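Local coordinates for methyltransferase WBDD (Escherichia coli, PDB 4AZS), which acts as both a kinase and a methyltransferase and thereby regulates the chain length of the O antigen in Escherichia coli O9a, at residues 31-36 / 112-117; 58-61 / 67-70; 340-345 / 433-438; 441-446 / 474-479. One frame throughout, in Å; residues are numbered along the deposited sequence.

In the fold
The four contacts fall into two pairs at opposite ends of an elongated chain. Contacts 1 and 2 belong to the methyltransferase part and reach the same mixed sheet, contact 1 beside its edge strand 115-120 and contact 2 at the start of strand 69-73; their centres are about 18 Å apart, and contact 2 is nested in the loop that contact 1 closes. The F33 side chain of contact 1 lies about 12 Å from the bound S-adenosylmethionine. Contacts 3 and 4, on the kinase side, share helix 435-443. Their centres are about 16 Å apart, and they touch where S436 CB comes within 4.1 Å of Q477 NE2. Contacts 1 and 4 are farthest apart, centre to centre about 79 Å.

Contact 1 (31-36 / 112-117); sequences TIFGHP and PDFAAE
F33 and F114 join a beta turn in the N-terminal region to the edge of the Rossmann-like sheet of the methyltransferase fold. The turn is of type II and runs from I32 to H35, closed by a backbone bond of 2.7 Å from H35 N to I32 O. G34 takes its third position with a positive phi of 82°, and F33, at the second, sends its ring out of the turn. F114 lies where the chain runs into strand 115-120, and its ring comes from the opposite direction, with the CA atoms of F33 and F114 12.5 Å apart, so that the rings alone span the distance between the backbones. F33 CE2 is 3.7 Å from F114 CE2, and F33 CZ follows at 3.8 Å from the same F114 CE2. The F114 ring offers its edge, with F33 CE2 close to its plane, whereas the F33 ring is approached obliquely. With centroids 5.9 Å apart and planes inclined by 73°, the pair is neither a stack nor a clean edge-to-face meeting. In F33 the ring extends away from the backbone N (chi1 -175°), which carries it across to F114. The contact is small, apolar and near the surface. Helix 79-86 touches both rings, L82 and S83 on F33 and S86 on F114. H35 is bonded to E110 and packs on L107 of helix 98-109, while A115 and E117 pair through their backbones with strand 90-95, the next strand of the sheet.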
# COMPACT_ATOMS: atom_id res chain seq x y z
N THR A 31 9.27 34.30 34.55
CA THR A 31 9.99 34.96 35.64
C THR A 31 10.35 33.94 36.74
O THR A 31 9.53 33.08 37.14
CB THR A 31 9.05 36.02 36.24
OG1 THR A 31 8.67 36.89 35.20
CG2 THR A 31 9.69 36.80 37.40
N ILE A 32 11.57 34.02 37.24
CA ILE A 32 11.99 33.20 38.38
C ILE A 32 11.69 33.98 39.66
O ILE A 32 12.28 35.04 39.93
CB ILE A 32 13.48 32.88 38.27
CG1 ILE A 32 13.80 32.30 36.87
CG2 ILE A 32 13.91 31.93 39.41
CD1 ILE A 32 13.11 30.98 36.57
N PHE A 33 10.71 33.48 40.40
CA PHE A 33 10.14 34.12 41.57
C PHE A 33 11.25 34.53 42.50
O PHE A 33 12.05 33.70 42.87
CB PHE A 33 9.24 33.15 42.32
CG PHE A 33 8.54 33.77 43.47
CD1 PHE A 33 7.34 34.42 43.28
CD2 PHE A 33 9.07 33.69 44.75
CE1 PHE A 33 6.69 35.05 44.35
CE2 PHE A 33 8.42 34.28 45.82
CZ PHE A 33 7.24 34.97 45.62
N GLY A 34 11.29 35.81 42.82
CA GLY A 34 12.25 36.36 43.76
C GLY A 34 13.59 36.64 43.12
O GLY A 34 14.45 37.11 43.79
N HIS A 35 13.78 36.34 41.83
CA HIS A 35 15.11 36.45 41.20
C HIS A 35 15.11 37.24 39.95
O HIS A 35 15.19 36.71 38.86
CB HIS A 35 15.66 35.09 40.92
CG HIS A 35 16.12 34.40 42.17
ND1 HIS A 35 17.38 34.54 42.64
CD2 HIS A 35 15.43 33.64 43.09
CE1 HIS A 35 17.49 33.86 43.79
NE2 HIS A 35 16.29 33.31 44.06
N PRO A 36 15.01 38.55 40.10
CA PRO A 36 14.83 39.40 38.93
C PRO A 36 16.01 39.43 37.95
O PRO A 36 15.87 39.94 36.86
CB PRO A 36 14.57 40.77 39.54
CG PRO A 36 15.22 40.72 40.88
CD PRO A 36 15.09 39.31 41.36
N PRO A 112 10.34 29.11 52.95
CA PRO A 112 9.89 27.91 53.68
C PRO A 112 8.50 28.01 54.30
O PRO A 112 7.90 26.98 54.57
CB PRO A 112 10.97 27.75 54.80
CG PRO A 112 11.66 29.07 54.88
CD PRO A 112 11.58 29.68 53.51
N ASP A 113 8.01 29.22 54.53
CA ASP A 113 6.67 29.38 55.06
C ASP A 113 5.57 29.25 54.02
O ASP A 113 4.42 29.19 54.41
CB ASP A 113 6.48 30.74 55.72
CG ASP A 113 7.38 30.93 56.93
OD1 ASP A 113 7.78 29.90 57.59
OD2 ASP A 113 7.68 32.11 57.19
N PHE A 114 5.91 29.24 52.73
CA PHE A 114 4.89 29.05 51.66
C PHE A 114 4.44 27.60 51.72
O PHE A 114 5.29 26.71 51.81
CB PHE A 114 5.48 29.30 50.27
CG PHE A 114 5.79 30.74 49.97
CD1 PHE A 114 5.68 31.75 50.95
CD2 PHE A 114 6.26 31.10 48.72
CE1 PHE A 114 6.02 33.07 50.66
CE2 PHE A 114 6.56 32.42 48.42
CZ PHE A 114 6.46 33.41 49.40
N ALA A 115 3.14 27.34 51.68
CA ALA A 115 2.68 25.94 51.66
C ALA A 115 2.58 25.52 50.18
O ALA A 115 1.56 25.70 49.55
CB ALA A 115 1.33 25.80 52.39
N ALA A 116 3.68 25.01 49.65
CA ALA A 116 3.83 24.79 48.20
C ALA A 116 4.46 23.45 47.96
O ALA A 116 5.53 23.21 48.47
CB ALA A 116 4.72 25.86 47.60
N GLU A 117 3.82 22.57 47.22
CA GLU A 117 4.44 21.32 46.86
C GLU A 117 4.45 21.20 45.34
O GLU A 117 3.56 21.73 44.64
CB GLU A 117 3.71 20.14 47.51
CG GLU A 117 3.65 20.21 49.05
CD GLU A 117 4.85 19.58 49.75
OE1 GLU A 117 5.60 18.81 49.10
OE2 GLU A 117 5.04 19.84 50.97

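Contact 2 (58-61 / 67-70); sequences DNLS and PLNV
L68 turns its CG away from its own carbonyl carbon (chi1 -50°), while L60 extends its CG opposite the backbone N (chi1 -178°), and these two torsions bring the leucines together at about a right angle. The contact belongs to the Rossmann-like methyltransferase fold, at the point where the chain leaves helix 47-64, makes a short connection and enters strand 69-73, a central strand of the sheet flanked by strands 90-95 and 137-141. L68 points toward the helix and spreads its two methyl branches over successive residues of it. CD1 goes to L60, lying 3.8 Å from L60 CD2 and 4.0 Å from both L60 CB and L60 CG, so it rests along the side chain as well as on its end. CD2 goes to the next residue and reaches the backbone, at 3.7 Å from S61 CA; S61 CB is a little farther, 4.1 Å from L68 CD2. The fork of L68 is therefore fitted to the last part of the helix, with both leucines buried and purely apolar contact between them. The backbone of L68 is held separately: its N is bonded to the hydroxyl of Y57, one turn back in the same helix, and it pairs with T90 on the neighbouring strand. S61 turns its hydroxyl toward the connection, where OG is hydrogen-bonded to the carbonyl oxygen of R66. Next to that bond, S61 OG stands 3.9 Å from P67 N, which as a proline nitrogen has no hydrogen to donate.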
# COMPACT_ATOMS: atom_id res chain seq x y z
N ASP A 58 -8.67 36.34 45.01
CA ASP A 58 -9.25 37.11 46.12
C ASP A 58 -10.76 37.01 46.13
O ASP A 58 -11.37 36.80 47.19
CB ASP A 58 -8.86 38.60 46.03
CG ASP A 58 -7.40 38.83 46.30
OD1 ASP A 58 -6.77 37.97 46.91
OD2 ASP A 58 -6.88 39.90 45.92
N ASN A 59 -11.40 37.14 44.95
CA ASN A 59 -12.84 37.02 44.86
C ASN A 59 -13.29 35.69 45.41
O ASN A 59 -14.25 35.59 46.15
CB ASN A 59 -13.34 37.12 43.40
CG ASN A 59 -13.19 38.51 42.84
OD1 ASN A 59 -13.00 39.49 43.58
ND2 ASN A 59 -13.29 38.62 41.51
N LEU A 60 -12.62 34.62 45.02
CA LEU A 60 -13.14 33.31 45.40
C LEU A 60 -12.79 33.07 46.86
O LEU A 60 -13.54 32.44 47.58
CB LEU A 60 -12.58 32.21 44.50
CG LEU A 60 -13.09 30.79 44.79
CD1 LEU A 60 -14.60 30.65 44.68
CD2 LEU A 60 -12.40 29.89 43.80
N SER A 61 -11.63 33.55 47.29
CA SER A 61 -11.25 33.36 48.68
C SER A 61 -12.23 34.14 49.60
O SER A 61 -12.63 33.65 50.64
CB SER A 61 -9.82 33.85 48.93
OG SER A 61 -9.51 33.69 50.29
N PRO A 67 -8.50 30.96 52.85
CA PRO A 67 -7.44 30.78 51.90
C PRO A 67 -7.77 29.55 51.04
O PRO A 67 -8.46 28.68 51.53
CB PRO A 67 -6.21 30.54 52.78
CG PRO A 67 -6.55 31.12 54.11
CD PRO A 67 -8.01 30.79 54.24
N LEU A 68 -7.31 29.49 49.78
CA LEU A 68 -7.68 28.41 48.87
C LEU A 68 -6.59 27.38 48.71
O LEU A 68 -5.42 27.71 48.83
CB LEU A 68 -7.99 28.96 47.48
CG LEU A 68 -8.97 30.14 47.37
CD1 LEU A 68 -9.24 30.47 45.92
CD2 LEU A 68 -10.26 29.88 48.10
N ASN A 69 -7.00 26.14 48.42
CA ASN A 69 -6.15 25.16 47.79
C ASN A 69 -6.13 25.29 46.26
O ASN A 69 -7.19 25.27 45.60
CB ASN A 69 -6.64 23.80 48.20
CG ASN A 69 -6.53 23.61 49.71
OD1 ASN A 69 -5.49 23.85 50.26
ND2 ASN A 69 -7.61 23.16 50.37
N VAL A 70 -4.96 25.48 45.69
CA VAL A 70 -4.80 25.78 44.27
C VAL A 70 -3.93 24.73 43.61
O VAL A 70 -2.88 24.34 44.15
CB VAL A 70 -4.12 27.15 44.07
CG1 VAL A 70 -4.02 27.48 42.57
CG2 VAL A 70 -4.89 28.20 44.84

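Contact 3 (340-345 / 433-438); sequences DREKIL and QPWSNW. With SO4 (sulfate ion), chain K.
A sulfate site at the N-terminus of helix 341-357 is where W435 comes up against E342 and L345. The sulfate, probably from the crystallisation liquor, sits on the first turn of the helix. R341 N donates to sulfate O3 over 2.8 Å in a nearly straight bond (174°). A second bond, of 3.0 Å, runs from E342 N to sulfate O2. The R341 chain folds back, bent at chi3 (-76°), and lays its guanidinium flat above the anion: O3 lies 3.0 Å from the guanidinium plane, over its centre, so the positive charge of the group probably attracts the anion across its face. On the side of the second segment, W435 CH2 is 3.5 Å from O1 of the sulfate. The same indole is met obliquely by two more groups. E342, bent at chi2 (63°), places OE1 3.6 Å from W435 CZ2, and that carboxylate is salt-bridged to K462. L345 brings CD1 to 3.9 Å from W435 NE1. Packed beside this methyl, NE1 is buried and has no hydrogen-bonding partner in the model. F411 meets the W435 ring edge-to-face, and F459 of helix 452-460 touches E342, L345 and W435 alike. D340 caps the helix start, its OD1 accepting from K343 N over 3.3 Å. Backbone N-H groups left without helical acceptors in the first turn, joined by a nearby arginine, are the classic anion site of a helix N-terminus; by sequence order the helix probably corresponds to the one that precedes the catalytic loop in the C-lobe of protein kinases.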
# COMPACT_ATOMS: atom_id res chain seq x y z
N ASP A 340 -55.45 25.56 34.25
CA ASP A 340 -56.66 26.32 34.29
C ASP A 340 -56.49 27.54 33.38
O ASP A 340 -55.87 28.53 33.75
CB ASP A 340 -56.93 26.73 35.72
CG ASP A 340 -58.25 27.37 35.87
OD1 ASP A 340 -58.73 27.95 34.88
OD2 ASP A 340 -58.81 27.31 36.98
N ARG A 341 -57.02 27.43 32.17
CA ARG A 341 -56.83 28.45 31.16
C ARG A 341 -57.51 29.79 31.55
O ARG A 341 -57.02 30.86 31.24
CB ARG A 341 -57.30 27.91 29.82
CG ARG A 341 -56.38 26.81 29.32
CD ARG A 341 -56.88 26.09 28.08
NE ARG A 341 -57.95 25.15 28.41
CZ ARG A 341 -57.77 23.97 28.99
NH1 ARG A 341 -56.55 23.55 29.31
NH2 ARG A 341 -58.82 23.20 29.25
N GLU A 342 -58.58 29.70 32.30
CA GLU A 342 -59.25 30.88 32.78
C GLU A 342 -58.35 31.71 33.70
O GLU A 342 -58.32 32.95 33.63
CB GLU A 342 -60.51 30.45 33.54
CG GLU A 342 -61.32 31.58 34.14
CD GLU A 342 -61.89 32.55 33.11
OE1 GLU A 342 -62.07 32.20 31.91
OE2 GLU A 342 -62.16 33.70 33.51
N LYS A 343 -57.66 31.04 34.60
CA LYS A 343 -56.90 31.72 35.63
C LYS A 343 -55.61 32.21 35.04
O LYS A 343 -55.19 33.32 35.34
CB LYS A 343 -56.65 30.81 36.84
CG LYS A 343 -57.87 30.70 37.73
CD LYS A 343 -57.63 29.87 38.98
CE LYS A 343 -58.91 29.75 39.79
NZ LYS A 343 -58.68 29.56 41.24
N ILE A 344 -55.02 31.40 34.18
CA ILE A 344 -53.85 31.80 33.43
C ILE A 344 -54.12 33.03 32.57
O ILE A 344 -53.36 34.01 32.61
CB ILE A 344 -53.34 30.63 32.56
CG1 ILE A 344 -52.73 29.59 33.48
CG2 ILE A 344 -52.33 31.10 31.54
CD1 ILE A 344 -52.36 28.29 32.79
N LEU A 345 -55.20 33.01 31.80
CA LEU A 345 -55.50 34.15 30.91
C LEU A 345 -55.94 35.38 31.69
O LEU A 345 -55.52 36.49 31.41
CB LEU A 345 -56.57 33.79 29.89
CG LEU A 345 -56.07 32.87 28.79
CD1 LEU A 345 -57.22 32.20 28.07
CD2 LEU A 345 -55.18 33.64 27.83
N GLN A 433 -67.11 28.15 23.41
CA GLN A 433 -67.84 29.22 24.05
C GLN A 433 -67.43 29.19 25.51
O GLN A 433 -67.19 28.13 26.06
CB GLN A 433 -69.35 28.98 23.93
CG GLN A 433 -69.85 29.25 22.54
CD GLN A 433 -71.36 29.51 22.46
OE1 GLN A 433 -71.93 30.38 23.14
NE2 GLN A 433 -72.00 28.78 21.56
N PRO A 434 -67.28 30.35 26.13
CA PRO A 434 -67.40 31.72 25.71
C PRO A 434 -66.09 32.42 25.26
O PRO A 434 -66.11 33.62 24.99
CB PRO A 434 -67.91 32.37 26.98
CG PRO A 434 -67.19 31.63 28.07
CD PRO A 434 -66.92 30.26 27.56
N TRP A 435 -65.00 31.69 25.13
CA TRP A 435 -63.78 32.25 24.58
C TRP A 435 -63.98 32.74 23.14
O TRP A 435 -63.50 33.83 22.71
CB TRP A 435 -62.63 31.24 24.71
CG TRP A 435 -62.14 31.06 26.14
CD1 TRP A 435 -61.23 31.87 26.82
CD2 TRP A 435 -62.51 30.03 27.10
NE1 TRP A 435 -61.03 31.42 28.10
CE2 TRP A 435 -61.76 30.32 28.33
CE3 TRP A 435 -63.34 28.91 27.07
CZ2 TRP A 435 -61.87 29.52 29.48
CZ3 TRP A 435 -63.44 28.11 28.22
CH2 TRP A 435 -62.73 28.41 29.40
N SER A 436 -64.71 31.97 22.38
CA SER A 436 -64.98 32.34 21.00
C SER A 436 -65.84 33.61 20.93
O SER A 436 -65.66 34.44 20.04
CB SER A 436 -65.73 31.19 20.34
OG SER A 436 -66.90 30.90 21.13
N ASN A 437 -66.76 33.74 21.87
CA ASN A 437 -67.65 34.91 21.95
C ASN A 437 -66.85 36.14 22.29
O ASN A 437 -67.09 37.20 21.75
CB ASN A 437 -68.70 34.67 23.01
CG ASN A 437 -69.54 33.47 22.72
OD1 ASN A 437 -69.47 32.93 21.62
ND2 ASN A 437 -70.32 33.03 23.69
N TRP A 438 -65.86 35.97 23.16
CA TRP A 438 -64.92 37.03 23.55
C TRP A 438 -64.17 37.58 22.37
O TRP A 438 -64.18 38.80 22.09
CB TRP A 438 -63.95 36.43 24.58
CG TRP A 438 -62.76 37.25 24.92
CD1 TRP A 438 -62.69 38.59 25.21
CD2 TRP A 438 -61.39 36.76 25.08
NE1 TRP A 438 -61.41 38.96 25.50
CE2 TRP A 438 -60.59 37.92 25.44
CE3 TRP A 438 -60.78 35.52 24.97
CZ2 TRP A 438 -59.23 37.83 25.67
CZ3 TRP A 438 -59.40 35.43 25.19
CH2 TRP A 438 -58.64 36.56 25.53
S SO4 K . -60.14 25.78 31.60
O1 SO4 K . -60.65 25.66 30.22
O2 SO4 K . -60.25 27.20 32.05
O3 SO4 K . -58.74 25.25 31.57
O4 SO4 K . -60.96 25.01 32.57

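Contact 4 (441-446 / 474-479); sequences AVWQEP and ATEQWI
W443 and E476 pack through a CH-pi contact in which the beta carbon of the glutamate sits over a face of the indole. E476 CB is 3.4 Å from the centroid of the W443 five-membered ring, only 12° off its normal, and the nearest single atom, W443 CG, is also 3.4 Å from E476 CB. Over the whole indole this point is displaced toward the rim. The W443 ring takes up this place with chi1 at -91°, some 30° past the staggered value near -60°. The glutamate pays for its position as well: its CG stands between the backbone N and the carbonyl carbon (chi1 78°), a crowded arrangement, and the chain then bends at chi2. The carboxylate is thereby led away from the ring that CB covers, its plane almost perpendicular to that of the indole. This is helix-to-helix packing at the C-terminal part of helix 435-443, against the first turn of helix 475-485, where W443 and E476 have the closest CA atoms, 6.7 Å apart. One turn farther along, I479 meets the benzene part of the same indole obliquely, its CD1 lying 3.7 Å from W443 CH2 and 3.9 Å from W443 CZ3. The branch CG2 is more distant, at 4.2 Å from W443 CH2. Around the tryptophan, F404 and W450 add their rings, W450 edge-to-face. W443 also meets W478 of a second subunit, while W478 of this chain meets W443 of a third, consistent with a three-fold arrangement of the subunits.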
# COMPACT_ATOMS: atom_id res chain seq x y z
N ALA A 441 -66.35 39.39 19.97
CA ALA A 441 -66.69 40.75 20.38
C ALA A 441 -65.56 41.67 20.07
O ALA A 441 -65.77 42.80 19.68
CB ALA A 441 -67.04 40.84 21.87
N VAL A 442 -64.34 41.20 20.21
CA VAL A 442 -63.22 42.08 20.00
C VAL A 442 -63.18 42.45 18.55
O VAL A 442 -62.91 43.62 18.20
CB VAL A 442 -61.88 41.45 20.37
CG1 VAL A 442 -60.74 42.37 19.95
CG2 VAL A 442 -61.81 41.16 21.85
N TRP A 443 -63.42 41.46 17.70
CA TRP A 443 -63.38 41.66 16.27
C TRP A 443 -64.43 42.61 15.76
O TRP A 443 -64.23 43.18 14.73
CB TRP A 443 -63.43 40.34 15.50
CG TRP A 443 -62.04 39.82 15.24
CD1 TRP A 443 -61.17 39.22 16.17
CD2 TRP A 443 -61.26 39.90 14.00
NE1 TRP A 443 -59.97 38.90 15.59
CE2 TRP A 443 -59.95 39.27 14.29
CE3 TRP A 443 -61.51 40.38 12.73
CZ2 TRP A 443 -58.96 39.16 13.33
CZ3 TRP A 443 -60.50 40.26 11.77
CH2 TRP A 443 -59.26 39.66 12.07
N GLN A 444 -65.52 42.81 16.49
CA GLN A 444 -66.55 43.76 16.06
C GLN A 444 -66.20 45.19 16.43
O GLN A 444 -66.96 46.09 16.12
CB GLN A 444 -67.89 43.43 16.70
CG GLN A 444 -68.41 42.05 16.35
CD GLN A 444 -68.28 41.78 14.88
OE1 GLN A 444 -68.78 42.54 14.05
NE2 GLN A 444 -67.53 40.75 14.53
N GLU A 445 -65.11 45.38 17.17
CA GLU A 445 -64.70 46.70 17.61
C GLU A 445 -63.90 47.43 16.53
O GLU A 445 -63.02 46.86 15.90
CB GLU A 445 -63.77 46.61 18.81
CG GLU A 445 -64.46 46.11 20.06
CD GLU A 445 -65.30 47.14 20.72
OE1 GLU A 445 -65.24 48.33 20.34
OE2 GLU A 445 -65.97 46.77 21.71
N PRO A 446 -64.15 48.73 16.38
CA PRO A 446 -63.24 49.47 15.50
C PRO A 446 -61.84 49.31 16.03
O PRO A 446 -61.64 49.22 17.24
CB PRO A 446 -63.66 50.92 15.63
CG PRO A 446 -64.69 50.98 16.73
CD PRO A 446 -65.14 49.58 17.06
N ALA A 474 -67.46 34.76 10.06
CA ALA A 474 -67.06 33.53 10.73
C ALA A 474 -65.53 33.60 10.63
O ALA A 474 -64.80 32.64 10.90
CB ALA A 474 -67.58 32.31 9.98
N THR A 475 -65.07 34.79 10.25
CA THR A 475 -63.79 34.93 9.62
C THR A 475 -62.77 35.06 10.70
O THR A 475 -61.70 34.47 10.60
CB THR A 475 -63.73 36.13 8.63
OG1 THR A 475 -63.10 37.26 9.25
CG2 THR A 475 -65.12 36.52 8.11
N GLU A 476 -63.10 35.79 11.77
CA GLU A 476 -62.13 35.98 12.85
C GLU A 476 -61.53 34.62 13.19
O GLU A 476 -60.34 34.50 13.41
CB GLU A 476 -62.73 36.70 14.08
CG GLU A 476 -63.59 35.86 15.03
CD GLU A 476 -64.88 35.38 14.39
OE1 GLU A 476 -65.69 36.24 13.97
OE2 GLU A 476 -65.09 34.14 14.29
N GLN A 477 -62.38 33.59 13.17
CA GLN A 477 -61.97 32.23 13.48
C GLN A 477 -60.92 31.73 12.48
O GLN A 477 -59.88 31.18 12.86
CB GLN A 477 -63.19 31.29 13.53
CG GLN A 477 -63.81 31.15 14.93
CD GLN A 477 -62.89 30.43 15.95
OE1 GLN A 477 -62.02 29.62 15.59
NE2 GLN A 477 -63.09 30.72 17.24
N TRP A 478 -61.18 31.96 11.20
CA TRP A 478 -60.32 31.41 10.15
C TRP A 478 -59.02 32.15 10.01
O TRP A 478 -58.01 31.56 9.63
CB TRP A 478 -61.08 31.31 8.84
CG TRP A 478 -62.20 30.30 8.93
CD1 TRP A 478 -63.55 30.48 8.61
CD2 TRP A 478 -62.11 28.91 9.44
NE1 TRP A 478 -64.27 29.34 8.85
CE2 TRP A 478 -63.47 28.36 9.36
CE3 TRP A 478 -61.08 28.10 9.94
CZ2 TRP A 478 -63.75 27.05 9.75
CZ3 TRP A 478 -61.38 26.79 10.33
CH2 TRP A 478 -62.68 26.28 10.23
N ILE A 479 -59.01 33.42 10.36
CA ILE A 479 -57.82 34.24 10.24
C ILE A 479 -56.80 33.92 11.32
O ILE A 479 -55.59 33.90 11.06
CB ILE A 479 -58.19 35.72 10.33
CG1 ILE A 479 -59.00 36.12 9.09
CG2 ILE A 479 -56.93 36.57 10.48
CD1 ILE A 479 -59.90 37.30 9.33